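Local coordinates for amidohydrolase (Thermotoga maritima, PDB 3OOQ), which probably acts as a hydrolase of the amidohydrolase family, possibly an allantoinase, at residues F[51-56]-F[361-366]; F[68-73]-F[99-104]; F[122-127]-F[160-165]; F[185-190]-F[215-220]; F[226-231]-F[280-285]. All blocks are in the same frame, centred on the assembly; numbering follows the deposited sequence.

Overall arrangement
Contacts 3 and 5 are the buried ones, contacts 1 and 2 are partly buried, and contact 4 lies at the surface. Contact 1 joins two strands far apart in sequence, and contacts 2 to 5 all fall within the chain it closes. It shares its branched sheet with contacts 3 and 5, whose centres are about 17 Å apart on the same side of the chain's centre. The chemistry follows the place: paired backbone bonds in contact 1, a carboxylate gripping backbone amides at a helix start in contact 2, a tyrosine-amide bond in contact 3, apolar contacts between successive helices in contact 4, and a histidine framed by ions and water in contact 5.

Contact 1 (F[51-56]-F[361-366]); sequences TGKFLF and LVVWSG
F54 to F56 and L361 to W364 form an antiparallel strand pair whose axes approach to 4.7 Å, with 155° between their directions. The F54–W364 and F56–V362 pairs are hydrogen-bonded, each with two backbone bonds; W364 N to F54 O measures 2.8 Å, and F56 N to V362 O 2.9 Å. L55 and V363 make the non-hydrogen-bonded pair between them. This joins strand 54-64 to strand 361-364 within a mixed sheet, and L55 also pairs through its backbone with T13 and F15 on the other flank. On the face carrying F54, F56, V362 and W364, the F56 and W364 side chains cross at about a right angle, F56 CD1 lying 3.9 Å from W364 CD1; F15 stacks on the F56 ring. Chi1 of -67° sets F54 CG beside the backbone N and near G366 C. The G366 backbone covers one face of the ring toward its rim, F54 CD1 lying 3.6 Å from G366 CA. On the other face L55 CD1 touches V363 CG2 at 3.9 Å and also meets L361 CB. At the margin K53 NZ, salt-bridged to E376, donates to a water 3.0 Å away, which in turn donates to S365 O at 2.8 Å.

Contact 2 (F[68-73]-F[99-104]); sequences LFEEGV and PQDPAI
The carboxylate of D101 ties E71 to the beginning of helix 103-108. Hydrogen bonds come first: E71 N donates to D101 OD1 at 3.0 Å, nearly straight (168°), and A103 N donates to the same oxygen, also at 3.0 Å, as a capping bond. The two N-H groups reach OD1 from opposite faces of the carboxylate, each well out of its plane. With CG anti to its own backbone N (chi1 176°), the D101 carboxylate lies between these two amides. D101 OD2 takes a hydrogen bond from G67 N and is linked through a water to F69 O. Carbon-to-oxygen contacts surround this: P102 CG lies 3.7 Å from E71 O, and A103 CB is 3.3 Å from E71 OE1. E71 itself is salt-bridged to R106 through OE1 and to R278 of a neighbouring subunit through OE2. An alanine at D101 would probably leave E71 N and A103 N without their shared acceptor and the start of the helix uncapped, with the loop 68-73 freer to move. With one oxygen serving two amides and the other a third, the D101 carboxylate probably stays ionised, its charge offset by backbone N-H dipoles, and the two arginines probably balance the E71 carboxylate.

Contact 3 (F[122-127]-F[160-165]); sequences ANPVGG and RVYGER
Y162 and N123 meet through a short hydrogen bond, Y162 OH donating to N123 OD1 at 2.5 Å. The phenol oxygen lies above the amide carbonyl plane, 46° out of it, and the amide and ring planes are turned 53° from each other. At the edge of the ring, near its plane, A122 O comes within 3.5 Å of Y162 CE2, and N123 OD1 lies at the same edge. P124 CD approaches the same carbon obliquely, at 4.2 Å. Beside the ring, A122 CB touches V161 CG2 at 4.1 Å, while the other methyl of V161, CG1, lies over one face of the Y162 ring toward its rim. The CB of Y162 already points toward segment 122-127, and chi1 of -67° sets CG beside the backbone N. A second shell surrounds these groups. Y162 OH also accepts from D85 N, and N123 ND2 donates to E82 O and to T88 OG1, which probably fixes the amide rotation, with OD1 turned to the phenol. P124 is backed by helix 172-198 through V178 and I179. The contact thus joins helix 156-164 to the turn that leads into strand 125-133. The buried phenol both gives and accepts a hydrogen bond, and the amide uses its oxygen and its nitrogen on different partners, so these buried polar groups have partners.

Contact 4 (F[185-190]-F[215-220]); sequences KVKNYM and MVLRKK
In L217, chi1 of -65° sets CG beside the backbone N and chi2 of -164° places CD1, which meets V186 CG1 at 3.6 Å; V186 holds that CG1 anti to its own backbone N (chi1 174°). The contact is helix-helix packing between the successive helices 172-198 and 208-217, made where the second ends in a Schellman motif. There K219 N bonds to V216 O and K220 N to M215 O, with K219 as the C-prime residue at positive phi. L217 carries most of the contact: its CD1 also meets K187 CG at 3.7 Å, their side chains crossing at about a right angle, and its CB lies 4.1 Å from the selenium of M190, a selenomethionine. F183 and F245 pack against L217 from outside the two segments. R218, just past the helix, carries its chain extended from CG to NE and slides past M190 in the opposite direction. Its NE is salt-bridged to E214 of helix 208-217, which probably helps orient the guanidinium, and a weak, long ion pair links NH2 to E194. At the outer margin the M190 methyl CE lies 3.5 Å above one face of that guanidinium, offset toward the rim and 3.7 Å from R218 NH2.

Contact 5 (F[226-231]-F[280-285]); sequences HAHRAD and KLELKD
K280 NZ, 4.1 Å from H228 NE2, is gripped by three groups: it donates to the anti lone pair of E282 OE2 at 2.7 Å as part of a salt bridge, to a water at 2.8 Å, and to N157 OD1. That water also bonds H228 NE2, at 2.9 Å, so lysine and histidine are joined through it. L283 CD2 makes a CH-pi contact over one face of the H228 ring, 3.5 Å from its centroid, and H251 stacks on the ring as well, while T253 OG1 bonds ND1. E282 OE2 lies 3.4 Å from H228 CD2, the carboxylate and ring planes turned by 47°; chi1 of 66° brings E282 CG near H228 CB. Its other oxygen accepts from a second water that also accepts from R229 N; R229 in turn grips D231 side-on, through NE and NH2. An alanine at H228 would probably open a gap beside L283 and H251 and leave T253 OG1 without its imidazole partner. The histidine follows the C-terminal end of strand 223-227, consistent with the TIM-barrel amidohydrolase fold, just ahead of helix 230-243; the 280-285 turn reaches across to it, with helix 156-164 touching K280 and E282.

Contact 1 (F[51-56]-F[361-366])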
# COMPACT_ATOMS: atom_id res chain seq x y z
N THR F 51 59.76 -1.01 -31.12
CA THR F 51 60.17 -2.28 -31.73
C THR F 51 59.49 -3.46 -31.02
O THR F 51 59.56 -3.57 -29.79
CB THR F 51 61.71 -2.47 -31.64
OG1 THR F 51 62.35 -1.38 -32.31
CG2 THR F 51 62.14 -3.80 -32.29
N GLY F 52 58.81 -4.31 -31.78
CA GLY F 52 58.12 -5.46 -31.19
C GLY F 52 56.70 -5.19 -30.70
O GLY F 52 55.99 -6.12 -30.33
N LYS F 53 56.29 -3.92 -30.72
CA LYS F 53 54.98 -3.49 -30.21
C LYS F 53 54.02 -3.16 -31.36
O LYS F 53 54.42 -3.11 -32.52
CB LYS F 53 55.13 -2.26 -29.30
CG LYS F 53 56.26 -2.33 -28.27
CD LYS F 53 56.01 -3.40 -27.22
CE LYS F 53 57.19 -3.61 -26.26
NZ LYS F 53 56.82 -4.73 -25.36
N PHE F 54 52.75 -2.93 -31.03
CA PHE F 54 51.70 -2.61 -32.00
C PHE F 54 51.08 -1.28 -31.60
O PHE F 54 50.79 -1.07 -30.42
CB PHE F 54 50.62 -3.69 -32.01
CG PHE F 54 51.10 -5.01 -32.55
CD1 PHE F 54 52.17 -5.68 -31.97
CD2 PHE F 54 50.46 -5.60 -33.63
CE1 PHE F 54 52.62 -6.92 -32.49
CE2 PHE F 54 50.89 -6.83 -34.15
CZ PHE F 54 51.97 -7.49 -33.59
N LEU F 55 50.90 -0.39 -32.56
CA LEU F 55 50.34 0.92 -32.30
C LEU F 55 48.98 1.04 -32.97
O LEU F 55 48.88 0.92 -34.20
CB LEU F 55 51.28 2.03 -32.79
CG LEU F 55 50.97 3.46 -32.36
CD1 LEU F 55 51.03 3.64 -30.85
CD2 LEU F 55 51.95 4.42 -33.04
N PHE F 56 47.94 1.26 -32.16
CA PHE F 56 46.57 1.30 -32.65
C PHE F 56 45.98 2.67 -32.34
O PHE F 56 46.49 3.36 -31.46
CB PHE F 56 45.75 0.19 -31.98
CG PHE F 56 45.84 -1.13 -32.68
CD1 PHE F 56 47.00 -1.89 -32.60
CD2 PHE F 56 44.78 -1.61 -33.44
CE1 PHE F 56 47.10 -3.11 -33.26
CE2 PHE F 56 44.86 -2.84 -34.09
CZ PHE F 56 46.02 -3.59 -34.01
N LEU F 361 46.26 7.25 -29.14
CA LEU F 361 47.06 6.11 -29.58
C LEU F 361 47.28 5.11 -28.46
O LEU F 361 47.47 5.49 -27.30
CB LEU F 361 48.43 6.60 -30.13
CG LEU F 361 48.36 7.56 -31.34
CD1 LEU F 361 49.69 8.24 -31.62
CD2 LEU F 361 47.84 6.85 -32.58
N VAL F 362 47.25 3.83 -28.81
CA VAL F 362 47.45 2.80 -27.79
C VAL F 362 48.59 1.90 -28.22
O VAL F 362 48.58 1.39 -29.34
CB VAL F 362 46.17 1.95 -27.59
CG1 VAL F 362 46.38 0.92 -26.49
CG2 VAL F 362 44.97 2.86 -27.25
N VAL F 363 49.56 1.73 -27.32
CA VAL F 363 50.67 0.78 -27.51
C VAL F 363 50.26 -0.55 -26.91
O VAL F 363 50.08 -0.66 -25.70
CB VAL F 363 52.01 1.27 -26.85
CG1 VAL F 363 53.11 0.24 -27.07
CG2 VAL F 363 52.43 2.65 -27.38
N TRP F 364 50.11 -1.54 -27.77
CA TRP F 364 49.79 -2.90 -27.38
C TRP F 364 51.05 -3.76 -27.47
O TRP F 364 51.91 -3.55 -28.36
CB TRP F 364 48.76 -3.49 -28.32
CG TRP F 364 47.36 -3.01 -28.13
CD1 TRP F 364 46.80 -1.88 -28.67
CD2 TRP F 364 46.33 -3.63 -27.34
NE1 TRP F 364 45.50 -1.75 -28.26
CE2 TRP F 364 45.17 -2.81 -27.46
CE3 TRP F 364 46.27 -4.78 -26.55
CZ2 TRP F 364 43.97 -3.11 -26.81
CZ3 TRP F 364 45.05 -5.09 -25.90
CH2 TRP F 364 43.93 -4.26 -26.04
N SER F 365 51.13 -4.75 -26.58
CA SER F 365 52.25 -5.68 -26.52
C SER F 365 52.21 -6.65 -27.70
O SER F 365 53.22 -7.23 -28.07
CB SER F 365 52.23 -6.45 -25.18
OG SER F 365 51.20 -7.44 -25.18
N GLY F 366 51.02 -6.83 -28.25
CA GLY F 366 50.76 -7.76 -29.36
C GLY F 366 49.41 -7.39 -29.94
O GLY F 366 48.84 -6.36 -29.55
O HOH W 1 55.65 -7.04 -26.79

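Contact 2 (F[68-73]-F[99-104])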
# COMPACT_ATOMS: atom_id res chain seq x y z
N LEU F 68 28.33 6.83 -15.82
CA LEU F 68 26.93 7.03 -15.36
C LEU F 68 26.49 6.00 -14.32
O LEU F 68 25.74 6.31 -13.39
CB LEU F 68 25.93 6.98 -16.53
CG LEU F 68 25.86 8.13 -17.53
CD1 LEU F 68 24.67 7.92 -18.44
CD2 LEU F 68 25.69 9.44 -16.80
N PHE F 69 26.93 4.76 -14.53
CA PHE F 69 26.60 3.64 -13.67
C PHE F 69 27.94 3.24 -13.04
O PHE F 69 28.63 2.36 -13.54
CB PHE F 69 26.02 2.53 -14.56
CG PHE F 69 25.41 1.38 -13.82
CD1 PHE F 69 25.95 0.92 -12.62
CD2 PHE F 69 24.31 0.70 -14.36
CE1 PHE F 69 25.39 -0.17 -11.94
CE2 PHE F 69 23.75 -0.39 -13.70
CZ PHE F 69 24.30 -0.83 -12.49
N GLU F 70 28.32 3.93 -11.97
CA GLU F 70 29.65 3.78 -11.35
C GLU F 70 29.92 2.32 -11.00
O GLU F 70 29.01 1.61 -10.54
CB GLU F 70 29.78 4.66 -10.08
CG GLU F 70 31.19 4.65 -9.45
CD GLU F 70 31.32 5.39 -8.11
OE1 GLU F 70 30.36 6.04 -7.63
OE2 GLU F 70 32.42 5.31 -7.53
N GLU F 71 31.16 1.87 -11.21
CA GLU F 71 31.50 0.49 -10.93
C GLU F 71 31.85 0.28 -9.46
O GLU F 71 32.43 1.16 -8.82
CB GLU F 71 32.64 -0.02 -11.83
CG GLU F 71 32.96 -1.53 -11.64
CD GLU F 71 33.82 -2.12 -12.77
OE1 GLU F 71 34.52 -1.34 -13.45
OE2 GLU F 71 33.81 -3.36 -12.97
N GLY F 72 31.47 -0.88 -8.94
CA GLY F 72 31.82 -1.31 -7.59
C GLY F 72 31.07 -0.64 -6.45
O GLY F 72 31.61 -0.53 -5.35
N VAL F 73 29.84 -0.19 -6.70
CA VAL F 73 29.05 0.49 -5.66
C VAL F 73 27.58 0.05 -5.49
O VAL F 73 26.97 0.33 -4.45
CB VAL F 73 29.06 2.03 -5.83
CG1 VAL F 73 30.49 2.59 -5.69
CG2 VAL F 73 28.43 2.42 -7.15
N PRO F 99 34.06 11.20 -13.85
CA PRO F 99 35.36 10.83 -14.46
C PRO F 99 36.25 9.96 -13.55
O PRO F 99 37.21 9.35 -14.03
CB PRO F 99 36.03 12.18 -14.75
CG PRO F 99 34.89 13.20 -14.72
CD PRO F 99 33.92 12.67 -13.70
N GLN F 100 35.91 9.86 -12.26
CA GLN F 100 36.66 8.99 -11.35
C GLN F 100 36.10 7.58 -11.24
O GLN F 100 36.59 6.79 -10.43
CB GLN F 100 36.75 9.59 -9.96
CG GLN F 100 37.14 11.06 -9.93
CD GLN F 100 37.04 11.60 -8.53
OE1 GLN F 100 37.99 11.47 -7.74
NE2 GLN F 100 35.88 12.18 -8.18
N ASP F 101 35.06 7.26 -12.01
CA ASP F 101 34.54 5.90 -12.02
C ASP F 101 35.73 4.98 -12.28
O ASP F 101 36.47 5.19 -13.23
CB ASP F 101 33.48 5.78 -13.13
CG ASP F 101 32.92 4.37 -13.32
OD1 ASP F 101 33.28 3.42 -12.59
OD2 ASP F 101 32.10 4.23 -14.24
N PRO F 102 35.97 3.98 -11.40
CA PRO F 102 37.12 3.08 -11.61
C PRO F 102 37.06 2.25 -12.88
O PRO F 102 38.08 1.69 -13.30
CB PRO F 102 37.11 2.17 -10.37
CG PRO F 102 35.76 2.36 -9.72
CD PRO F 102 35.26 3.71 -10.13
N ALA F 103 35.87 2.16 -13.49
CA ALA F 103 35.73 1.49 -14.78
C ALA F 103 36.56 2.18 -15.87
O ALA F 103 36.89 1.57 -16.88
CB ALA F 103 34.26 1.43 -15.19
N ILE F 104 36.87 3.47 -15.67
CA ILE F 104 37.52 4.29 -16.69
C ILE F 104 39.00 3.95 -16.88
O ILE F 104 39.47 3.83 -18.02
CB ILE F 104 37.29 5.80 -16.44
CG1 ILE F 104 35.82 6.14 -16.78
CG2 ILE F 104 38.26 6.68 -17.30
CD1 ILE F 104 35.32 7.49 -16.28
O HOH W 2 30.92 2.15 -14.92

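Contact 3 (F[122-127]-F[160-165])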
# COMPACT_ATOMS: atom_id res chain seq x y z
N ALA F 122 15.10 3.24 -20.38
CA ALA F 122 13.88 3.28 -19.58
C ALA F 122 12.81 4.13 -20.24
O ALA F 122 11.62 3.78 -20.19
CB ALA F 122 14.19 3.80 -18.18
N ASN F 123 13.21 5.26 -20.82
CA ASN F 123 12.24 6.25 -21.31
C ASN F 123 12.05 6.24 -22.81
O ASN F 123 13.04 6.15 -23.54
CB ASN F 123 12.66 7.66 -20.92
CG ASN F 123 12.68 7.87 -19.42
OD1 ASN F 123 12.22 7.03 -18.67
ND2 ASN F 123 13.23 9.00 -18.99
N PRO F 124 10.78 6.38 -23.27
CA PRO F 124 10.54 6.63 -24.69
C PRO F 124 11.47 7.73 -25.22
O PRO F 124 12.08 7.54 -26.28
CB PRO F 124 9.06 7.04 -24.72
CG PRO F 124 8.43 6.16 -23.63
CD PRO F 124 9.53 6.10 -22.53
N VAL F 125 11.60 8.83 -24.47
CA VAL F 125 12.58 9.90 -24.77
C VAL F 125 13.43 10.10 -23.52
O VAL F 125 12.96 10.63 -22.52
CB VAL F 125 11.90 11.24 -25.19
CG1 VAL F 125 12.97 12.25 -25.66
CG2 VAL F 125 10.87 11.02 -26.32
N GLY F 126 14.69 9.67 -23.59
CA GLY F 126 15.53 9.56 -22.40
C GLY F 126 16.47 10.72 -22.03
O GLY F 126 16.77 10.92 -20.85
N GLY F 127 16.92 11.49 -23.02
CA GLY F 127 17.88 12.57 -22.76
C GLY F 127 19.04 12.62 -23.74
O GLY F 127 19.06 11.87 -24.72
N ARG F 160 7.67 -1.71 -19.91
CA ARG F 160 7.80 -2.37 -18.60
C ARG F 160 7.94 -1.31 -17.50
O ARG F 160 7.21 -1.35 -16.51
CB ARG F 160 8.99 -3.35 -18.55
CG ARG F 160 9.24 -3.95 -17.14
CD ARG F 160 10.56 -4.73 -17.03
NE ARG F 160 11.73 -3.91 -17.38
CZ ARG F 160 12.38 -3.07 -16.55
NH1 ARG F 160 11.98 -2.90 -15.28
NH2 ARG F 160 13.43 -2.38 -17.01
N VAL F 161 8.88 -0.38 -17.69
CA VAL F 161 9.09 0.71 -16.71
C VAL F 161 7.81 1.54 -16.43
O VAL F 161 7.42 1.75 -15.25
CB VAL F 161 10.26 1.66 -17.09
CG1 VAL F 161 10.25 2.91 -16.23
CG2 VAL F 161 11.60 0.94 -16.93
N TYR F 162 7.14 1.99 -17.48
CA TYR F 162 5.95 2.80 -17.23
C TYR F 162 4.71 1.98 -16.91
O TYR F 162 3.87 2.40 -16.09
CB TYR F 162 5.80 3.96 -18.27
CG TYR F 162 6.94 4.91 -18.02
CD1 TYR F 162 6.86 5.89 -17.02
CD2 TYR F 162 8.17 4.74 -18.69
CE1 TYR F 162 7.95 6.72 -16.72
CE2 TYR F 162 9.25 5.57 -18.40
CZ TYR F 162 9.14 6.56 -17.42
OH TYR F 162 10.24 7.36 -17.11
N GLY F 163 4.62 0.78 -17.49
CA GLY F 163 3.54 -0.16 -17.14
C GLY F 163 3.58 -0.51 -15.65
O GLY F 163 2.55 -0.51 -15.00
N GLU F 164 4.77 -0.75 -15.11
CA GLU F 164 4.91 -0.97 -13.64
C GLU F 164 4.49 0.28 -12.83
O GLU F 164 3.97 0.14 -11.73
CB GLU F 164 6.33 -1.43 -13.26
CG GLU F 164 6.61 -2.95 -13.51
CD GLU F 164 8.12 -3.34 -13.48
OE1 GLU F 164 8.98 -2.45 -13.19
OE2 GLU F 164 8.45 -4.53 -13.75
N ARG F 165 4.71 1.47 -13.37
CA ARG F 165 4.22 2.72 -12.76
C ARG F 165 2.71 2.97 -13.03
O ARG F 165 2.15 3.98 -12.58
CB ARG F 165 5.05 3.94 -13.22
CG ARG F 165 6.49 4.02 -12.66
CD ARG F 165 7.35 5.09 -13.34
NE ARG F 165 6.72 6.41 -13.31
CZ ARG F 165 6.89 7.33 -12.36
NH1 ARG F 165 6.24 8.48 -12.43
NH2 ARG F 165 7.70 7.12 -11.33

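Contact 4 (F[185-190]-F[215-220])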
# COMPACT_ATOMS: atom_id res chain seq x y z
N LYS F 185 4.39 18.39 -30.50
CA LYS F 185 4.55 19.59 -29.68
C LYS F 185 5.78 20.41 -30.06
O LYS F 185 5.73 21.64 -30.02
CB LYS F 185 4.59 19.23 -28.20
CG LYS F 185 3.25 18.78 -27.71
CD LYS F 185 3.40 17.67 -26.71
CE LYS F 185 3.03 18.09 -25.32
NZ LYS F 185 2.32 16.97 -24.57
N VAL F 186 6.88 19.74 -30.39
CA VAL F 186 8.09 20.38 -30.92
C VAL F 186 7.77 21.22 -32.18
O VAL F 186 8.17 22.38 -32.27
CB VAL F 186 9.22 19.36 -31.21
CG1 VAL F 186 10.43 20.05 -31.90
CG2 VAL F 186 9.67 18.70 -29.89
N LYS F 187 7.02 20.64 -33.12
CA LYS F 187 6.55 21.39 -34.28
C LYS F 187 5.70 22.61 -33.92
O LYS F 187 5.91 23.67 -34.50
CB LYS F 187 5.81 20.49 -35.27
CG LYS F 187 6.68 19.32 -35.74
CD LYS F 187 6.52 19.02 -37.21
CE LYS F 187 5.18 18.40 -37.54
NZ LYS F 187 4.91 18.48 -39.00
N ASN F 188 4.76 22.48 -32.98
CA ASN F 188 3.97 23.65 -32.54
C ASN F 188 4.88 24.76 -32.01
O ASN F 188 4.68 25.92 -32.31
CB ASN F 188 2.96 23.28 -31.45
CG ASN F 188 1.86 22.38 -31.96
OD1 ASN F 188 1.57 22.33 -33.16
ND2 ASN F 188 1.23 21.66 -31.04
N TYR F 189 5.85 24.36 -31.21
CA TYR F 189 6.82 25.25 -30.57
C TYR F 189 7.63 26.06 -31.58
O TYR F 189 7.82 27.26 -31.42
CB TYR F 189 7.75 24.39 -29.75
CG TYR F 189 8.87 25.07 -29.01
CD1 TYR F 189 10.18 25.00 -29.47
CD2 TYR F 189 8.62 25.74 -27.80
CE1 TYR F 189 11.25 25.60 -28.76
CE2 TYR F 189 9.66 26.34 -27.09
CZ TYR F 189 10.96 26.27 -27.56
OH TYR F 189 11.97 26.86 -26.81
N MSE F 190 8.10 25.38 -32.61
CA MSE F 190 8.79 26.03 -33.72
C MSE F 190 7.89 27.03 -34.44
O MSE F 190 8.33 28.14 -34.74
CB MSE F 190 9.35 24.99 -34.68
CG MSE F 190 10.46 24.15 -34.04
SE MSE F 190 11.08 22.67 -35.16
CE MSE F 190 12.06 23.71 -36.52
N MSE F 215 16.35 20.85 -32.10
CA MSE F 215 17.69 20.48 -32.59
C MSE F 215 17.63 19.24 -33.47
O MSE F 215 18.21 19.23 -34.56
CB MSE F 215 18.67 20.25 -31.45
CG MSE F 215 19.16 21.52 -30.82
SE MSE F 215 20.54 21.07 -29.52
CE MSE F 215 19.52 21.27 -27.82
N VAL F 216 16.91 18.23 -33.00
CA VAL F 216 16.67 17.00 -33.74
C VAL F 216 15.90 17.26 -35.03
O VAL F 216 16.30 16.77 -36.08
CB VAL F 216 15.95 15.94 -32.87
CG1 VAL F 216 15.59 14.68 -33.72
CG2 VAL F 216 16.82 15.53 -31.70
N LEU F 217 14.83 18.04 -34.98
CA LEU F 217 14.05 18.33 -36.19
C LEU F 217 14.80 19.17 -37.21
O LEU F 217 14.56 19.04 -38.42
CB LEU F 217 12.68 18.94 -35.87
CG LEU F 217 11.70 18.03 -35.11
CD1 LEU F 217 10.29 18.58 -35.22
CD2 LEU F 217 11.73 16.59 -35.64
N ARG F 218 15.71 20.01 -36.74
CA ARG F 218 16.57 20.81 -37.63
C ARG F 218 17.80 20.01 -38.03
O ARG F 218 18.69 20.55 -38.66
CB ARG F 218 17.00 22.11 -36.96
CG ARG F 218 15.91 23.16 -36.86
CD ARG F 218 16.46 24.47 -36.29
NE ARG F 218 15.38 25.42 -36.05
CZ ARG F 218 14.82 26.19 -36.98
NH1 ARG F 218 15.25 26.14 -38.24
NH2 ARG F 218 13.81 26.99 -36.66
N LYS F 219 17.83 18.73 -37.65
CA LYS F 219 18.94 17.82 -37.99
C LYS F 219 20.32 18.25 -37.49
O LYS F 219 21.33 17.84 -38.04
CB LYS F 219 18.99 17.54 -39.50
CG LYS F 219 17.74 16.88 -40.03
CD LYS F 219 17.98 16.45 -41.47
CE LYS F 219 16.75 15.87 -42.08
NZ LYS F 219 17.08 15.14 -43.34
N LYS F 220 20.36 19.04 -36.42
CA LYS F 220 21.64 19.39 -35.81
C LYS F 220 22.26 18.18 -35.13
O LYS F 220 23.47 18.02 -35.12
CB LYS F 220 21.48 20.55 -34.82
CG LYS F 220 21.08 21.86 -35.47
CD LYS F 220 20.77 22.90 -34.39
CE LYS F 220 20.47 24.29 -34.98
NZ LYS F 220 21.37 24.59 -36.15

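Contact 5 (F[226-231]-F[280-285])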
# COMPACT_ATOMS: atom_id res chain seq x y z
N HIS F 226 16.90 3.19 -29.54
CA HIS F 226 17.08 1.85 -28.95
C HIS F 226 15.95 0.95 -29.45
O HIS F 226 14.78 1.24 -29.18
CB HIS F 226 17.07 1.99 -27.40
CG HIS F 226 16.90 0.71 -26.64
ND1 HIS F 226 15.71 0.01 -26.57
CD2 HIS F 226 17.78 0.02 -25.87
CE1 HIS F 226 15.86 -1.06 -25.81
NE2 HIS F 226 17.12 -1.09 -25.38
N ALA F 227 16.30 -0.13 -30.15
CA ALA F 227 15.31 -1.10 -30.64
C ALA F 227 15.93 -2.46 -30.92
O ALA F 227 16.99 -2.56 -31.53
CB ALA F 227 14.60 -0.59 -31.92
N HIS F 228 15.23 -3.52 -30.50
CA HIS F 228 15.73 -4.88 -30.66
C HIS F 228 14.93 -5.63 -31.70
O HIS F 228 15.48 -6.06 -32.71
CB HIS F 228 15.71 -5.64 -29.32
CG HIS F 228 16.67 -5.11 -28.31
ND1 HIS F 228 18.03 -5.33 -28.39
CD2 HIS F 228 16.48 -4.37 -27.19
CE1 HIS F 228 18.63 -4.74 -27.37
NE2 HIS F 228 17.71 -4.15 -26.63
N ARG F 229 13.63 -5.80 -31.45
CA ARG F 229 12.77 -6.57 -32.34
C ARG F 229 12.59 -5.85 -33.69
O ARG F 229 12.56 -4.63 -33.74
CB ARG F 229 11.43 -6.86 -31.66
CG ARG F 229 10.75 -8.14 -32.14
CD ARG F 229 9.55 -8.50 -31.27
NE ARG F 229 8.47 -7.54 -31.44
CZ ARG F 229 7.31 -7.57 -30.81
NH1 ARG F 229 7.05 -8.54 -29.92
NH2 ARG F 229 6.39 -6.64 -31.06
N ALA F 230 12.50 -6.60 -34.78
CA ALA F 230 12.50 -6.01 -36.13
C ALA F 230 11.41 -4.94 -36.30
O ALA F 230 11.66 -3.88 -36.90
CB ALA F 230 12.38 -7.11 -37.24
N ASP F 231 10.22 -5.22 -35.78
CA ASP F 231 9.11 -4.27 -35.87
C ASP F 231 9.36 -2.94 -35.13
O ASP F 231 8.94 -1.89 -35.61
CB ASP F 231 7.76 -4.89 -35.44
CG ASP F 231 7.76 -5.42 -34.00
OD1 ASP F 231 8.78 -5.94 -33.54
OD2 ASP F 231 6.73 -5.32 -33.31
N LYS F 280 15.94 -11.27 -22.38
CA LYS F 280 14.56 -10.88 -22.71
C LYS F 280 14.08 -11.58 -23.95
O LYS F 280 14.88 -12.00 -24.82
CB LYS F 280 14.45 -9.36 -22.92
CG LYS F 280 14.69 -8.53 -21.64
CD LYS F 280 14.66 -7.02 -21.91
CE LYS F 280 15.82 -6.57 -22.83
NZ LYS F 280 15.61 -5.15 -23.26
N LEU F 281 12.77 -11.71 -24.03
CA LEU F 281 12.09 -12.22 -25.21
C LEU F 281 12.55 -11.52 -26.49
O LEU F 281 12.79 -12.19 -27.51
CB LEU F 281 10.60 -12.00 -25.02
CG LEU F 281 9.64 -12.67 -25.98
CD1 LEU F 281 9.76 -14.19 -25.83
CD2 LEU F 281 8.22 -12.14 -25.66
N GLU F 282 12.68 -10.19 -26.42
CA GLU F 282 13.07 -9.38 -27.58
C GLU F 282 14.53 -9.64 -27.97
O GLU F 282 14.95 -9.27 -29.06
CB GLU F 282 12.77 -7.88 -27.38
CG GLU F 282 13.58 -7.14 -26.27
CD GLU F 282 13.16 -5.68 -26.09
OE1 GLU F 282 12.23 -5.21 -26.78
OE2 GLU F 282 13.75 -4.98 -25.22
N LEU F 283 15.28 -10.29 -27.09
CA LEU F 283 16.66 -10.70 -27.39
C LEU F 283 16.78 -12.15 -27.85
O LEU F 283 17.89 -12.63 -28.07
CB LEU F 283 17.56 -10.47 -26.16
CG LEU F 283 17.63 -9.04 -25.60
CD1 LEU F 283 18.68 -8.91 -24.50
CD2 LEU F 283 17.92 -8.06 -26.70
N LYS F 284 15.66 -12.86 -28.01
CA LYS F 284 15.72 -14.31 -28.32
C LYS F 284 16.51 -14.68 -29.59
O LYS F 284 17.11 -15.75 -29.64
CB LYS F 284 14.32 -14.93 -28.37
CG LYS F 284 13.55 -14.70 -29.66
CD LYS F 284 12.21 -15.49 -29.67
CE LYS F 284 11.73 -15.74 -31.09
NZ LYS F 284 10.23 -15.73 -31.20
N ASP F 285 16.50 -13.82 -30.61
CA ASP F 285 17.23 -14.08 -31.86
C ASP F 285 18.55 -13.32 -32.00
O ASP F 285 19.09 -13.19 -33.11
CB ASP F 285 16.33 -13.81 -33.09
CG ASP F 285 15.29 -14.91 -33.29
OD1 ASP F 285 15.43 -16.00 -32.73
OD2 ASP F 285 14.32 -14.68 -34.03
O HOH W 3 18.15 -4.10 -23.77
O HOH W 4 12.42 -4.15 -29.30